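Local structure of exported protein (Bacteroides fragilis, 3MSW) at residues C21-A26 against V38-Y43; E80-Y85 against K100-T105. The protein is of unknown function, probably exported, and folds as an antiparallel beta sheet of consecutive hairpins, in line with single-layer sheet proteins evolved from beta-hairpin repeats. All coordinates share one frame; numbering follows the deposited sequence. Where two conformers were deposited one is given.

Contact 1: C21-A26 against V38-Y43; sequences CREIYA and VKMYKY
R22 and Y41 face each other as a hydrogen-bonded pair in the antiparallel hairpin of strands 18-27 and 35-46, part of a meandering sheet. Their side chains leave the same face and cross at a slant, with the guanidinium and phenol planes 57° apart. Contact is made by the aliphatic part of the arginine: CB of R22 lies 4.0 Å from CD2 of Y41, while NE turns to a salt bridge with D12 on strand 9-15. I24 reaches the next atom of the same ring, its CD1 4.0 Å from CE2 of Y41, and its CG1 packs on CB of K39, whose amine runs on to E69. K54 adds a cation-pi contact to Y41.

On the other face C21 sits between M40 and K42. With SG anti to the backbone N (chi1 -179°), the sulfur stands 3.6 Å from CG of the selenomethionine M40. K42 has two conformers, so its contact is doubtful in detail; in the one given, NZ of K42 comes 3.1 Å from SG of C21. E23 and M40 both touch W66 on this side.

Between the two backbones R22 and Y41 exchange two hydrogen bonds. Farther along, V38 and K39 both face I24, a classic beta bulge: O of I24 accepts a hydrogen bond from N of V38 (2.8 Å) and a weak one from N of K39 (3.3 Å).

Contact 2: E80-Y85 against K100-T105; sequences ETSVEY and KYIYIT
K100 and E84 form a non-hydrogen-bonded antiparallel pair, and the lysine side chain, extended from CG to NZ, can be followed from CB to its amine along the face it shares with E84 and S82. Its CB lies 3.9 Å from O of V83. CG, anti to the backbone N (chi1 -175°), comes closer to that oxygen and also meets CG of E84, for the two chains lie side by side and point the same way. CE meets two oxygens, OG of S82 and OE2 of E84, each 3.5 Å from it. At the tip, NZ makes a long salt bridge of 3.9 Å to OE2 of E84 and donates to a water that is also hydrogen-bonded to OG of S82. The amine is thus loosely paired with the carboxylate and linked to the hydroxyl through a water. Farther along this face, CG2 of I102, in the conformer given, packs against the carboxylate end of E80, 3.7 Å from OE2.

The other face carries V83 with two tyrosines. CG1 of the valine approaches CD2 of Y101, and CG2 meets the edge of the Y103 ring in its plane, 3.9 Å from CE2. A second water joins OG1 of T81 to O of Y103, to which it donates. That carbonyl oxygen also accepts N of T81 at 2.9 Å.

Reciprocal backbone bonds join T81 with Y103 and V83 with Y101. This regular pairing, with side chains alternating between the faces, is typical of a beta hairpin, here strands 80-89 and 94-105 within the meandering antiparallel sheet.

Contacts 1 and 2 belong to two hairpins of one antiparallel sheet whose strands follow one another in chain order. Contact 1 closes before contact 2 opens, and strands 51-60 and 65-77 lie between them. Their centres are about 23 Å apart, on opposite sides of the chain's centre, and their nearest atoms are about 8 Å apart without touching. Strand 65-77 bridges the gap: it touches both contacts, with T72 and I74 packing against V83 and T81 of contact 2. A propanediol, probably from the crystallisation liquor, lies about 4 Å from the side chain of Y43 in contact 1.

Contact 1: C21-A26 against V38-Y43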
ATOM      1  N   CYS A  21      -5.915  11.742   0.457  1.00 21.93           N
ATOM      2  CA  CYS A  21      -5.199  11.666  -0.821  1.00 24.14           C
ATOM      3  C   CYS A  21      -3.773  12.059  -0.643  1.00 26.08           C
ATOM      4  O   CYS A  21      -3.482  13.016   0.070  1.00 27.26           O
ATOM      5  CB  CYS A  21      -5.883  12.537  -1.882  1.00 27.31           C
ATOM      6  SG  CYS A  21      -5.074  12.478  -3.500  1.00 33.69           S
ATOM      7  N   ARG A  22      -2.867  11.335  -1.289  1.00 21.73           N
ATOM      8  CA  ARG A  22      -1.465  11.718  -1.286  1.00 22.15           C
ATOM      9  C   ARG A  22      -1.012  11.668  -2.736  1.00 26.00           C
ATOM     10  O   ARG A  22      -1.118  10.612  -3.375  1.00 25.46           O
ATOM     11  CB  ARG A  22      -0.577  10.795  -0.414  1.00 22.87           C
ATOM     12  CG  ARG A  22       0.939  11.069  -0.696  1.00 22.63           C
ATOM     13  CD  ARG A  22       1.813  10.409   0.356  1.00 23.81           C
ATOM     14  NE  ARG A  22       1.507  10.984   1.662  1.00 26.77           N
ATOM     15  CZ  ARG A  22       1.993  10.542   2.812  1.00 35.94           C
ATOM     16  NH1 ARG A  22       2.828   9.516   2.833  1.00 32.18           N
ATOM     17  NH2 ARG A  22       1.636  11.117   3.952  1.00 26.22           N
ATOM     18  N   GLU A  23      -0.511  12.799  -3.250  1.00 21.89           N
ATOM     19  CA  GLU A  23      -0.019  12.849  -4.632  1.00 21.99           C
ATOM     20  C   GLU A  23       1.497  12.970  -4.642  1.00 27.96           C
ATOM     21  O   GLU A  23       2.044  13.798  -3.927  1.00 26.74           O
ATOM     22  CB  GLU A  23      -0.694  13.977  -5.421  1.00 22.93           C
ATOM     23  CG  GLU A  23      -0.411  13.835  -6.913  1.00 28.21           C
ATOM     24  CD  GLU A  23      -1.172  14.791  -7.816  1.00 42.12           C
ATOM     25  OE1 GLU A  23      -2.227  15.301  -7.381  1.00 33.00           O
ATOM     26  OE2 GLU A  23      -0.706  15.039  -8.951  1.00 40.44           O
ATOM     27  N   ILE A  24       2.168  12.140  -5.450  1.00 25.98           N
ATOM     28  CA  ILE A  24       3.628  12.095  -5.554  1.00 26.29           C
ATOM     29  C   ILE A  24       4.067  12.763  -6.818  1.00 29.12           C
ATOM     30  O   ILE A  24       3.557  12.431  -7.886  1.00 29.14           O
ATOM     31  CB  ILE A  24       4.170  10.633  -5.480  1.00 29.49           C
ATOM     32  CG1 ILE A  24       3.535   9.781  -4.326  1.00 30.00           C
ATOM     33  CG2 ILE A  24       5.724  10.570  -5.532  1.00 30.79           C
ATOM     34  CD1 ILE A  24       3.812  10.189  -2.966  1.00 33.87           C
ATOM     35  N   TYR A  25       5.087  13.634  -6.714  1.00 25.95           N
ATOM     36  CA  TYR A  25       5.654  14.377  -7.858  1.00 26.22           C
ATOM     37  C   TYR A  25       7.132  14.216  -7.955  1.00 33.56           C
ATOM     38  O   TYR A  25       7.794  14.000  -6.952  1.00 29.72           O
ATOM     39  CB  TYR A  25       5.426  15.892  -7.705  1.00 27.66           C
ATOM     40  CG  TYR A  25       3.978  16.311  -7.565  1.00 30.48           C
ATOM     41  CD1 TYR A  25       3.360  16.346  -6.317  1.00 32.46           C
ATOM     42  CD2 TYR A  25       3.240  16.718  -8.672  1.00 31.70           C
ATOM     43  CE1 TYR A  25       2.029  16.736  -6.181  1.00 33.26           C
ATOM     44  CE2 TYR A  25       1.916  17.137  -8.545  1.00 32.63           C
ATOM     45  CZ  TYR A  25       1.318  17.149  -7.296  1.00 40.99           C
ATOM     46  OH  TYR A  25       0.008  17.526  -7.170  1.00 42.64           O
ATOM     47  N   ALA A  26       7.668  14.463  -9.170  1.00 34.28           N
ATOM     48  CA  ALA A  26       9.096  14.545  -9.418  1.00 35.22           C
ATOM     49  C   ALA A  26       9.289  15.769 -10.290  1.00 44.08           C
ATOM     50  O   ALA A  26       8.386  16.118 -11.071  1.00 45.34           O
ATOM     51  CB  ALA A  26       9.574  13.291 -10.148  1.00 36.12           C
ATOM     52  N   VAL A  38       3.395  11.629 -10.614  1.00 29.11           N
ATOM     53  CA  VAL A  38       3.942  10.291 -10.810  1.00 29.98           C
ATOM     54  C   VAL A  38       2.978   9.256 -10.248  1.00 31.22           C
ATOM     55  O   VAL A  38       2.707   8.232 -10.887  1.00 28.57           O
ATOM     56  CB  VAL A  38       5.373  10.180 -10.159  1.00 36.51           C
ATOM     57  CG1 VAL A  38       5.859   8.737 -10.111  1.00 37.70           C
ATOM     58  CG2 VAL A  38       6.391  11.040 -10.913  1.00 38.14           C
ATOM     59  N   LYS A  39       2.481   9.507  -9.022  1.00 26.51           N
ATOM     60  CA  LYS A  39       1.660   8.540  -8.326  1.00 25.63           C
ATOM     61  C   LYS A  39       0.632   9.256  -7.494  1.00 28.75           C
ATOM     62  O   LYS A  39       0.839  10.409  -7.098  1.00 27.21           O
ATOM     63  CB  LYS A  39       2.585   7.689  -7.396  1.00 29.83           C
ATOM     64  CG  LYS A  39       2.316   6.180  -7.387  1.00 39.70           C
ATOM     65  CD  LYS A  39       2.744   5.518  -8.705  1.00 40.48           C
ATOM     66  CE  LYS A  39       3.888   4.548  -8.564  1.00 41.05           C
ATOM     67  NZ  LYS A  39       4.165   3.922  -9.867  1.00 40.64           N
HETATM   68  N   MSE A  40      -0.499   8.595  -7.264  1.00 25.78           N
HETATM   69  CA  MSE A  40      -1.537   9.118  -6.379  1.00 24.20           C
HETATM   70  C   MSE A  40      -2.165   8.017  -5.539  1.00 29.81           C
HETATM   71  O   MSE A  40      -2.555   6.969  -6.063  1.00 29.16           O
HETATM   72  CB  MSE A  40      -2.592   9.905  -7.124  1.00 25.82           C
HETATM   73  CG  MSE A  40      -3.623  10.540  -6.157  1.00 30.70           C
HETATM   74 SE   MSE A  40      -4.679  11.645  -7.170  0.75 37.75          SE
HETATM   75  CE  MSE A  40      -5.639  10.278  -8.233  1.00 35.11           C
ATOM     76  N   TYR A  41      -2.279   8.273  -4.228  1.00 27.25           N
ATOM     77  CA  TYR A  41      -2.913   7.340  -3.304  1.00 25.22           C
ATOM     78  C   TYR A  41      -4.184   7.961  -2.803  1.00 25.23           C
ATOM     79  O   TYR A  41      -4.178   9.121  -2.375  1.00 23.35           O
ATOM     80  CB  TYR A  41      -2.010   7.025  -2.106  1.00 26.85           C
ATOM     81  CG  TYR A  41      -0.589   6.637  -2.453  1.00 30.98           C
ATOM     82  CD1 TYR A  41      -0.325   5.635  -3.381  1.00 33.81           C
ATOM     83  CD2 TYR A  41       0.490   7.197  -1.777  1.00 32.94           C
ATOM     84  CE1 TYR A  41       0.982   5.237  -3.669  1.00 36.27           C
ATOM     85  CE2 TYR A  41       1.804   6.818  -2.067  1.00 34.53           C
ATOM     86  CZ  TYR A  41       2.044   5.837  -3.014  1.00 41.97           C
ATOM     87  OH  TYR A  41       3.329   5.456  -3.308  1.00 42.11           O
ATOM     88  N   LYS A  42      -5.263   7.186  -2.847  1.00 21.06           N
ATOM     89  CA  LYS A  42      -6.579   7.582  -2.340  0.50 21.09           C
ATOM     90  C   LYS A  42      -6.916   6.671  -1.169  1.00 25.91           C
ATOM     91  O   LYS A  42      -6.808   5.454  -1.295  1.00 26.12           O
ATOM     92  CB  LYS A  42      -7.654   7.464  -3.435  0.50 23.42           C
ATOM     93  CG  LYS A  42      -7.444   8.410  -4.626  0.50 27.55           C
ATOM     94  CD  LYS A  42      -7.883   9.839  -4.290  0.50 32.92           C
ATOM     95  CE  LYS A  42      -7.797  10.746  -5.484  0.50 39.22           C
ATOM     96  NZ  LYS A  42      -7.702  12.174  -5.093  0.50 50.92           N
ATOM     97  N   TYR A  43      -7.307   7.244  -0.025  1.00 24.24           N
ATOM     98  CA  TYR A  43      -7.623   6.449   1.165  1.00 23.62           C
ATOM     99  C   TYR A  43      -9.098   6.470   1.512  1.00 27.11           C
ATOM    100  O   TYR A  43      -9.711   7.530   1.558  1.00 25.70           O
ATOM    101  CB  TYR A  43      -6.793   6.928   2.362  1.00 25.17           C
ATOM    102  CG  TYR A  43      -5.307   6.964   2.072  1.00 25.83           C
ATOM    103  CD1 TYR A  43      -4.730   8.054   1.427  1.00 26.78           C
ATOM    104  CD2 TYR A  43      -4.462   5.954   2.531  1.00 26.79           C
ATOM    105  CE1 TYR A  43      -3.368   8.101   1.168  1.00 29.59           C
ATOM    106  CE2 TYR A  43      -3.087   6.008   2.306  1.00 26.77           C
ATOM    107  CZ  TYR A  43      -2.544   7.089   1.635  1.00 33.80           C
ATOM    108  OH  TYR A  43      -1.192   7.147   1.390  1.00 35.35           O
TER

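Contact 2: E80-Y85 against K100-T105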
ATOM      1  N   GLU A  80      -4.654  -8.100  16.122  1.00 25.20           N
ATOM      2  CA  GLU A  80      -4.275  -8.575  14.791  1.00 24.24           C
ATOM      3  C   GLU A  80      -4.581  -7.562  13.694  1.00 27.60           C
ATOM      4  O   GLU A  80      -5.665  -6.977  13.678  1.00 28.07           O
ATOM      5  CB  GLU A  80      -4.950  -9.927  14.499  1.00 25.79           C
ATOM      6  CG  GLU A  80      -4.561 -10.490  13.134  1.00 32.86           C
ATOM      7  CD  GLU A  80      -5.136 -11.838  12.758  1.00 51.72           C
ATOM      8  OE1 GLU A  80      -5.442 -12.638  13.670  1.00 51.92           O
ATOM      9  OE2 GLU A  80      -5.235 -12.112  11.542  1.00 46.17           O
ATOM     10  N   THR A  81      -3.627  -7.361  12.778  1.00 23.57           N
ATOM     11  CA  THR A  81      -3.782  -6.501  11.614  1.00 22.66           C
ATOM     12  C   THR A  81      -3.467  -7.382  10.407  1.00 26.20           C
ATOM     13  O   THR A  81      -2.405  -8.019  10.347  1.00 23.19           O
ATOM     14  CB  THR A  81      -2.838  -5.267  11.641  1.00 27.11           C
ATOM     15  OG1 THR A  81      -3.086  -4.505  12.808  1.00 25.73           O
ATOM     16  CG2 THR A  81      -3.034  -4.340  10.416  1.00 22.36           C
ATOM     17  N   SER A  82      -4.373  -7.389   9.441  1.00 22.26           N
ATOM     18  CA  SER A  82      -4.213  -8.149   8.205  1.00 22.28           C
ATOM     19  C   SER A  82      -4.153  -7.127   7.042  1.00 25.48           C
ATOM     20  O   SER A  82      -4.999  -6.233   6.982  1.00 24.26           O
ATOM     21  CB  SER A  82      -5.408  -9.081   8.053  1.00 29.67           C
ATOM     22  OG  SER A  82      -5.247 -10.031   7.018  1.00 41.73           O
ATOM     23  N   VAL A  83      -3.145  -7.244   6.147  1.00 22.11           N
ATOM     24  CA  VAL A  83      -2.897  -6.338   5.000  1.00 21.62           C
ATOM     25  C   VAL A  83      -2.892  -7.175   3.708  1.00 26.08           C
ATOM     26  O   VAL A  83      -2.093  -8.104   3.588  1.00 24.51           O
ATOM     27  CB  VAL A  83      -1.546  -5.554   5.174  1.00 23.83           C
ATOM     28  CG1 VAL A  83      -1.293  -4.598   4.020  1.00 22.74           C
ATOM     29  CG2 VAL A  83      -1.480  -4.807   6.502  1.00 23.74           C
ATOM     30  N   GLU A  84      -3.797  -6.875   2.769  1.00 22.22           N
ATOM     31  CA  GLU A  84      -3.813  -7.586   1.496  1.00 22.05           C
ATOM     32  C   GLU A  84      -3.492  -6.603   0.408  1.00 25.03           C
ATOM     33  O   GLU A  84      -4.196  -5.590   0.249  1.00 22.69           O
ATOM     34  CB  GLU A  84      -5.169  -8.256   1.204  1.00 24.61           C
ATOM     35  CG  GLU A  84      -5.419  -9.491   2.058  1.00 35.12           C
ATOM     36  CD  GLU A  84      -6.738 -10.201   1.823  1.00 52.80           C
ATOM     37  OE1 GLU A  84      -7.469  -9.825   0.878  1.00 46.71           O
ATOM     38  OE2 GLU A  84      -7.057 -11.113   2.615  1.00 51.98           O
ATOM     39  N   TYR A  85      -2.470  -6.945  -0.387  1.00 22.43           N
ATOM     40  CA  TYR A  85      -2.017  -6.139  -1.508  1.00 23.33           C
ATOM     41  C   TYR A  85      -2.418  -6.824  -2.807  1.00 26.95           C
ATOM     42  O   TYR A  85      -2.065  -7.979  -3.025  1.00 25.23           O
ATOM     43  CB  TYR A  85      -0.488  -5.996  -1.424  1.00 24.82           C
ATOM     44  CG  TYR A  85       0.126  -5.285  -2.605  1.00 26.11           C
ATOM     45  CD1 TYR A  85      -0.029  -3.910  -2.775  1.00 27.68           C
ATOM     46  CD2 TYR A  85       0.902  -5.976  -3.530  1.00 27.93           C
ATOM     47  CE1 TYR A  85       0.579  -3.241  -3.832  1.00 26.63           C
ATOM     48  CE2 TYR A  85       1.468  -5.324  -4.624  1.00 28.89           C
ATOM     49  CZ  TYR A  85       1.325  -3.953  -4.755  1.00 33.34           C
ATOM     50  OH  TYR A  85       1.891  -3.303  -5.821  1.00 35.72           O
ATOM     51  N   LYS A 100       0.216 -10.782   1.137  1.00 21.02           N
ATOM     52  CA  LYS A 100      -0.572 -10.659   2.364  1.00 20.53           C
ATOM     53  C   LYS A 100       0.359 -10.580   3.546  1.00 24.79           C
ATOM     54  O   LYS A 100       1.342 -11.337   3.613  1.00 23.92           O
ATOM     55  CB  LYS A 100      -1.578 -11.804   2.510  1.00 23.51           C
ATOM     56  CG  LYS A 100      -2.513 -11.655   3.714  1.00 30.44           C
ATOM     57  CD  LYS A 100      -3.419 -12.854   3.873  1.00 39.74           C
ATOM     58  CE  LYS A 100      -4.659 -12.513   4.671  1.00 51.12           C
ATOM     59  NZ  LYS A 100      -5.455 -13.730   4.977  1.00 60.35           N
ATOM     60  N   TYR A 101       0.077  -9.652   4.471  1.00 22.23           N
ATOM     61  CA  TYR A 101       0.867  -9.510   5.693  1.00 22.02           C
ATOM     62  C   TYR A 101      -0.011  -9.556   6.899  1.00 25.31           C
ATOM     63  O   TYR A 101      -1.090  -8.947   6.888  1.00 24.94           O
ATOM     64  CB  TYR A 101       1.697  -8.207   5.720  1.00 22.07           C
ATOM     65  CG  TYR A 101       2.457  -8.001   4.439  1.00 23.91           C
ATOM     66  CD1 TYR A 101       3.675  -8.637   4.220  1.00 26.31           C
ATOM     67  CD2 TYR A 101       1.954  -7.186   3.432  1.00 24.61           C
ATOM     68  CE1 TYR A 101       4.338  -8.528   2.996  1.00 27.02           C
ATOM     69  CE2 TYR A 101       2.603  -7.071   2.207  1.00 25.04           C
ATOM     70  CZ  TYR A 101       3.804  -7.726   2.001  1.00 30.11           C
ATOM     71  OH  TYR A 101       4.473  -7.576   0.820  1.00 29.55           O
ATOM     72  N   ILE A 102       0.453 -10.269   7.946  1.00 20.94           N
ATOM     73  CA  ILE A 102      -0.268 -10.352   9.220  0.50 20.11           C
ATOM     74  C   ILE A 102       0.668  -9.885  10.343  1.00 24.21           C
ATOM     75  O   ILE A 102       1.802 -10.371  10.446  1.00 21.49           O
ATOM     76  CB  ILE A 102      -0.897 -11.751   9.538  0.50 22.67           C
ATOM     77  CG1 ILE A 102      -1.908 -12.202   8.457  0.50 22.21           C
ATOM     78  CG2 ILE A 102      -1.562 -11.742  10.927  0.50 22.51           C
ATOM     79  CD1 ILE A 102      -2.386 -13.674   8.625  0.50 20.34           C
ATOM     80  N   TYR A 103       0.179  -8.949  11.189  1.00 20.73           N
ATOM     81  CA  TYR A 103       0.944  -8.440  12.335  1.00 21.04           C
ATOM     82  C   TYR A 103       0.132  -8.702  13.588  1.00 27.57           C
ATOM     83  O   TYR A 103      -1.001  -8.241  13.704  1.00 27.50           O
ATOM     84  CB  TYR A 103       1.247  -6.938  12.198  1.00 22.03           C
ATOM     85  CG  TYR A 103       1.873  -6.577  10.871  1.00 22.95           C
ATOM     86  CD1 TYR A 103       3.254  -6.654  10.684  1.00 25.22           C
ATOM     87  CD2 TYR A 103       1.087  -6.157   9.800  1.00 24.04           C
ATOM     88  CE1 TYR A 103       3.832  -6.337   9.449  1.00 28.89           C
ATOM     89  CE2 TYR A 103       1.654  -5.842   8.568  1.00 25.13           C
ATOM     90  CZ  TYR A 103       3.023  -5.951   8.393  1.00 32.00           C
ATOM     91  OH  TYR A 103       3.561  -5.604   7.183  1.00 37.78           O
ATOM     92  N   ILE A 104       0.705  -9.464  14.515  1.00 23.43           N
ATOM     93  CA  ILE A 104       0.073  -9.779  15.777  1.00 24.49           C
ATOM     94  C   ILE A 104       0.812  -9.051  16.889  1.00 26.94           C
ATOM     95  O   ILE A 104       2.021  -9.227  17.034  1.00 26.32           O
ATOM     96  CB  ILE A 104      -0.004 -11.327  16.007  1.00 28.70           C
ATOM     97  CG1 ILE A 104      -0.852 -11.981  14.877  1.00 29.56           C
ATOM     98  CG2 ILE A 104      -0.576 -11.662  17.411  1.00 28.10           C
ATOM     99  CD1 ILE A 104      -0.685 -13.458  14.752  1.00 42.30           C
ATOM    100  N   THR A 105       0.076  -8.257  17.695  1.00 23.50           N
ATOM    101  CA  THR A 105       0.675  -7.602  18.863  1.00 24.24           C
ATOM    102  C   THR A 105       0.069  -8.177  20.138  1.00 28.95           C
ATOM    103  O   THR A 105      -0.902  -8.940  20.079  1.00 27.81           O
ATOM    104  CB  THR A 105       0.450  -6.072  18.853  1.00 27.33           C
ATOM    105  OG1 THR A 105      -0.915  -5.795  19.171  1.00 30.77           O
ATOM    106  CG2 THR A 105       0.891  -5.393  17.546  1.00 24.95           C
TER
HETATM  107  O   HOH W   1      -1.627  -5.695  14.806  1.00 27.56           O
HETATM  108  O   HOH W   2      -6.611 -12.726   7.689  1.00 52.79           O